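Local coordinates for protein acyl-coenzyme A oxidase 3 (Yarrowia lipolytica, PDB 5YS9) that catalyses the FAD-dependent oxidation of acyl-CoA to trans-2-enoyl-CoA, passing the electrons to oxygen to give hydrogen peroxide, in peroxisomal fatty acid beta-oxidation, at residues His111-Met116 with Val316-Ile321; Thr418-Ile423 with Gln443-Trp448. All blocks are in the same frame, centred on the assembly; numbering follows the deposited sequence.

Contact 1: His111-Met116 with Val316-Ile321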
# COMPACT_ATOMS: atom_id res chain seq x y z
N HIS A 111 -20.65 5.54 8.18
CA HIS A 111 -20.06 4.91 9.33
C HIS A 111 -18.77 4.19 8.95
O HIS A 111 -17.90 4.03 9.80
CB HIS A 111 -21.04 3.88 9.93
CG HIS A 111 -20.61 3.32 11.24
ND1 HIS A 111 -20.84 2.00 11.60
CD2 HIS A 111 -19.97 3.88 12.29
CE1 HIS A 111 -20.38 1.80 12.82
NE2 HIS A 111 -19.84 2.92 13.26
N GLY A 112 -18.71 3.75 7.68
CA GLY A 112 -17.54 3.11 7.09
C GLY A 112 -16.36 4.04 6.87
O GLY A 112 -15.27 3.59 6.62
N ILE A 113 -16.58 5.34 6.96
CA ILE A 113 -15.49 6.31 6.97
C ILE A 113 -14.55 6.14 8.17
O ILE A 113 -13.36 6.37 8.06
CB ILE A 113 -16.03 7.75 6.96
CG1 ILE A 113 -16.93 7.96 5.73
CG2 ILE A 113 -14.90 8.78 6.94
CD1 ILE A 113 -17.75 9.25 5.73
N VAL A 114 -15.08 5.71 9.30
CA VAL A 114 -14.27 5.46 10.51
C VAL A 114 -14.33 4.07 11.14
O VAL A 114 -13.46 3.72 11.92
CB VAL A 114 -14.58 6.48 11.57
CG1 VAL A 114 -14.04 7.82 11.13
CG2 VAL A 114 -16.08 6.56 11.85
N ASP A 115 -15.31 3.26 10.78
CA ASP A 115 -15.36 1.87 11.29
C ASP A 115 -15.73 0.91 10.16
O ASP A 115 -16.87 0.67 9.87
CB ASP A 115 -16.35 1.81 12.49
CG ASP A 115 -16.30 0.50 13.22
OD1 ASP A 115 -15.60 -0.38 12.69
OD2 ASP A 115 -16.97 0.35 14.28
N MET A 116 -14.73 0.40 9.47
CA MET A 116 -15.01 -0.52 8.38
C MET A 116 -15.29 -1.95 8.87
O MET A 116 -15.70 -2.77 8.10
CB MET A 116 -13.87 -0.51 7.40
CG MET A 116 -13.57 0.87 6.83
SD MET A 116 -12.36 0.90 5.47
CE MET A 116 -11.30 2.19 6.13
N VAL A 316 -14.20 7.27 1.80
CA VAL A 316 -12.94 7.07 2.51
C VAL A 316 -11.88 8.07 2.06
O VAL A 316 -11.21 8.64 2.88
CB VAL A 316 -12.42 5.61 2.42
CG1 VAL A 316 -11.06 5.43 3.12
CG2 VAL A 316 -13.42 4.71 3.08
N SER A 317 -11.71 8.22 0.76
CA SER A 317 -10.64 9.07 0.24
C SER A 317 -10.66 10.51 0.77
O SER A 317 -9.60 11.05 1.07
CB SER A 317 -10.65 9.10 -1.29
OG SER A 317 -10.25 7.86 -1.80
N GLN A 318 -11.85 11.11 0.83
CA GLN A 318 -12.03 12.49 1.27
C GLN A 318 -11.44 12.77 2.67
O GLN A 318 -11.00 13.90 2.99
CB GLN A 318 -13.51 12.87 1.24
CG GLN A 318 -14.38 12.01 2.15
CD GLN A 318 -15.84 12.46 2.25
OE1 GLN A 318 -16.22 13.49 1.76
NE2 GLN A 318 -16.63 11.68 2.93
N ARG A 319 -11.46 11.75 3.51
CA ARG A 319 -10.97 11.86 4.87
C ARG A 319 -9.45 12.08 4.83
O ARG A 319 -8.93 13.02 5.43
CB ARG A 319 -11.33 10.60 5.63
CG ARG A 319 -11.09 10.62 7.14
CD ARG A 319 -11.22 9.21 7.73
NE ARG A 319 -10.37 9.03 8.91
CZ ARG A 319 -10.09 7.87 9.50
NH1 ARG A 319 -10.57 6.73 9.03
NH2 ARG A 319 -9.29 7.88 10.56
N PHE A 320 -8.76 11.16 4.20
CA PHE A 320 -7.32 11.20 4.11
C PHE A 320 -6.72 12.32 3.28
O PHE A 320 -5.71 12.89 3.64
CB PHE A 320 -6.78 9.81 3.82
CG PHE A 320 -7.15 8.85 4.90
CD1 PHE A 320 -6.47 8.86 6.09
CD2 PHE A 320 -8.26 8.06 4.78
CE1 PHE A 320 -6.84 8.02 7.11
CE2 PHE A 320 -8.64 7.23 5.80
CZ PHE A 320 -7.92 7.21 6.97
N ILE A 321 -7.37 12.64 2.18
CA ILE A 321 -6.98 13.79 1.40
C ILE A 321 -7.17 15.05 2.22
O ILE A 321 -6.39 15.97 2.11
CB ILE A 321 -7.67 13.84 0.03
CG1 ILE A 321 -6.89 14.74 -0.91
CG2 ILE A 321 -9.08 14.36 0.13
CD1 ILE A 321 -5.53 14.24 -1.28

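Contact 2: Thr418-Ile423 with Gln443-Trp448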
# COMPACT_ATOMS: atom_id res chain seq x y z
N THR A 418 -7.56 3.15 -6.54
CA THR A 418 -7.23 4.53 -6.38
C THR A 418 -7.39 4.99 -4.92
O THR A 418 -6.51 5.67 -4.41
CB THR A 418 -8.02 5.42 -7.34
OG1 THR A 418 -7.57 5.16 -8.67
CG2 THR A 418 -7.76 6.89 -7.05
N CYS A 419 -8.48 4.58 -4.25
CA CYS A 419 -8.68 4.89 -2.86
C CYS A 419 -7.50 4.37 -2.02
O CYS A 419 -7.00 5.07 -1.14
CB CYS A 419 -10.05 4.38 -2.32
SG CYS A 419 -10.31 4.67 -0.53
N ALA A 420 -7.05 3.14 -2.30
CA ALA A 420 -5.88 2.58 -1.65
C ALA A 420 -4.68 3.46 -1.88
O ALA A 420 -3.96 3.77 -0.95
CB ALA A 420 -5.62 1.14 -2.10
N ASN A 421 -4.46 3.88 -3.12
CA ASN A 421 -3.26 4.66 -3.41
C ASN A 421 -3.27 6.00 -2.68
O ASN A 421 -2.22 6.52 -2.34
CB ASN A 421 -3.13 4.90 -4.92
CG ASN A 421 -2.99 3.62 -5.71
OD1 ASN A 421 -2.50 2.62 -5.20
ND2 ASN A 421 -3.43 3.65 -6.97
N ILE A 422 -4.47 6.57 -2.50
CA ILE A 422 -4.64 7.89 -1.90
C ILE A 422 -4.34 7.81 -0.41
O ILE A 422 -3.62 8.65 0.16
CB ILE A 422 -6.07 8.45 -2.12
CG1 ILE A 422 -6.29 8.86 -3.59
CG2 ILE A 422 -6.33 9.65 -1.19
CD1 ILE A 422 -7.71 9.29 -3.91
N ILE A 423 -4.93 6.81 0.23
CA ILE A 423 -4.62 6.54 1.63
C ILE A 423 -3.09 6.44 1.77
O ILE A 423 -2.49 7.14 2.61
CB ILE A 423 -5.29 5.26 2.16
CG1 ILE A 423 -6.83 5.39 2.17
CG2 ILE A 423 -4.84 4.98 3.60
CD1 ILE A 423 -7.56 4.05 2.23
N GLN A 443 -4.37 1.90 9.83
CA GLN A 443 -5.58 1.11 10.02
C GLN A 443 -6.56 1.23 8.81
O GLN A 443 -7.08 0.21 8.25
CB GLN A 443 -6.30 1.43 11.35
CG GLN A 443 -7.17 0.27 11.84
CD GLN A 443 -6.43 -1.13 11.93
OE1 GLN A 443 -6.67 -2.01 11.06
NE2 GLN A 443 -5.61 -1.35 12.95
N ALA A 444 -6.79 2.45 8.36
CA ALA A 444 -7.57 2.63 7.16
C ALA A 444 -7.00 1.84 5.93
O ALA A 444 -7.74 1.22 5.20
CB ALA A 444 -7.63 4.10 6.88
N TYR A 445 -5.70 1.87 5.71
CA TYR A 445 -5.16 1.16 4.57
C TYR A 445 -5.36 -0.35 4.65
O TYR A 445 -5.78 -0.99 3.71
CB TYR A 445 -3.68 1.49 4.41
CG TYR A 445 -3.10 0.91 3.18
CD1 TYR A 445 -3.25 1.53 1.96
CD2 TYR A 445 -2.43 -0.29 3.22
CE1 TYR A 445 -2.73 0.97 0.82
CE2 TYR A 445 -1.92 -0.86 2.08
CZ TYR A 445 -2.08 -0.22 0.88
OH TYR A 445 -1.57 -0.78 -0.25
N ALA A 446 -5.10 -0.90 5.82
CA ALA A 446 -5.31 -2.31 6.13
C ALA A 446 -6.75 -2.69 6.02
O ALA A 446 -7.06 -3.77 5.56
CB ALA A 446 -4.83 -2.61 7.55
N ASP A 447 -7.65 -1.86 6.53
CA ASP A 447 -9.08 -2.10 6.38
C ASP A 447 -9.61 -1.96 4.95
O ASP A 447 -10.45 -2.73 4.52
CB ASP A 447 -9.88 -1.21 7.32
CG ASP A 447 -9.71 -1.59 8.77
OD1 ASP A 447 -9.13 -2.62 9.07
OD2 ASP A 447 -10.16 -0.83 9.63
N TRP A 448 -9.14 -0.96 4.23
CA TRP A 448 -9.65 -0.69 2.89
C TRP A 448 -9.37 -1.76 1.85
O TRP A 448 -10.18 -2.03 1.00
CB TRP A 448 -9.18 0.67 2.36
CG TRP A 448 -9.70 0.93 0.97
CD1 TRP A 448 -9.02 0.77 -0.18
CD2 TRP A 448 -11.02 1.28 0.61
NE1 TRP A 448 -9.82 1.03 -1.24
CE2 TRP A 448 -11.07 1.35 -0.78
CE3 TRP A 448 -12.17 1.57 1.34
CZ2 TRP A 448 -12.21 1.71 -1.46
CZ3 TRP A 448 -13.30 1.92 0.66
CH2 TRP A 448 -13.32 1.98 -0.72

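Contact 1: His111-Met116 with Val316-Ile321
Asp-115 OD2 is held twice, by a salt bridge to Arg-88 and a hydrogen bond with Thr-118, while OD1 makes a weak bond to Gly-117 N; this N-cap of helix 116-136 points away from helix 300-330 and probably steadies the loop that meets it. In Arg-319, CG lies anti to the backbone N (chi1 -170°) and the chain stays extended, so NH1 arrives 3.0 Å from Ile-113 O, in a weak bond bent to 129°. NE donates to Ile-644 O and NH2 bonds weakly with Tyr-74 OH. Phe-320 CZ sits over the centre of one guanidinium face, 3.3 Å above its plane; Val-114 CG1 covers the opposite face near the rim. The contact pins the N-terminal helical domain to the C-alpha1 helices of the acyl-CoA oxidase fold, the strands between residues 158 and 290 lying between the two segments in sequence. Ile-113 suits the junction because its branches part: CG2 lies 3.8 Å from Arg-319 CD, the two side chains sliding past each other in opposite directions, and CD1 3.9 Å from Gln-318 NE2, which bonds Phe-315 O, those side chains crossing at about a right angle. An alanine in place of Arg-319 would probably loosen this junction, since the bonds to Ile-113 O and Ile-644 O and the filling between Val-114 and Phe-320 go together. Met-116 CE meets Val-316 CG1 tip to tip at 4.4 Å.

Contact 2: Thr418-Ile423 with Gln443-Trp448
From helix 441-448, Trp-448 reaches across to helix 391-428; segments 418-423 and 443-448 run nearly antiparallel (164°), their axes 9.6 Å apart at closest. Trp-448 CB rests on Ile-423 CD1 at 3.8 Å. With CG anti to the backbone N, the indole extends toward the other helix: CD1 meets Ala-420 CB at 3.9 Å, and NE1 donates a hydrogen bond to Thr-416 O. The six-membered ring ends beneath Cys-419, whose SG stands over its centre, 3.6 Å from the centroid and 19° off the normal, a sulfur-aromatic contact; Cys-419 CB lies above the same face, 3.5 Å from NE1 and CZ2 of Trp-448. The small side chains of Cys-419 and Ala-420 suit the place, letting the indole lie close to the backbone. Ile-423 sets its other branch, CG2, 3.8 Å from Tyr-445 CB. The edge of the Tyr-445 ring faces Ala-420 O in plane, CE1 at 3.5 Å, while its hydroxyl bonds with Asp-424 of the second subunit and the ring meets Tyr-445 of that subunit. Cohesion between these C-alpha1 helices therefore rests on dispersion, sulfur over an aromatic face and a probably favourable carbonyl-to-ring-edge approach, with the polar tips of both aromatics satisfied beyond the segments.

Both contacts are buried near the centre of the chain, their centres about 9 Å apart, and helix 300-330 brings them together. Phe-320, which covers the Arg-319 guanidinium in contact 1, also packs on Ala-444 of contact 2; Val-316 lies against the Trp-448 indole and Ser-317 against Cys-419. Their tasks differ. Contact 1 joins two domains, a loop meeting a helix, and relies on an arginine that bonds backbone carbonyls from two distant parts of the chain, one of them weakly. Contact 2 stays within the C-alpha1 domain, where two helices mesh through apolar and aromatic groups, and it alone touches the second subunit.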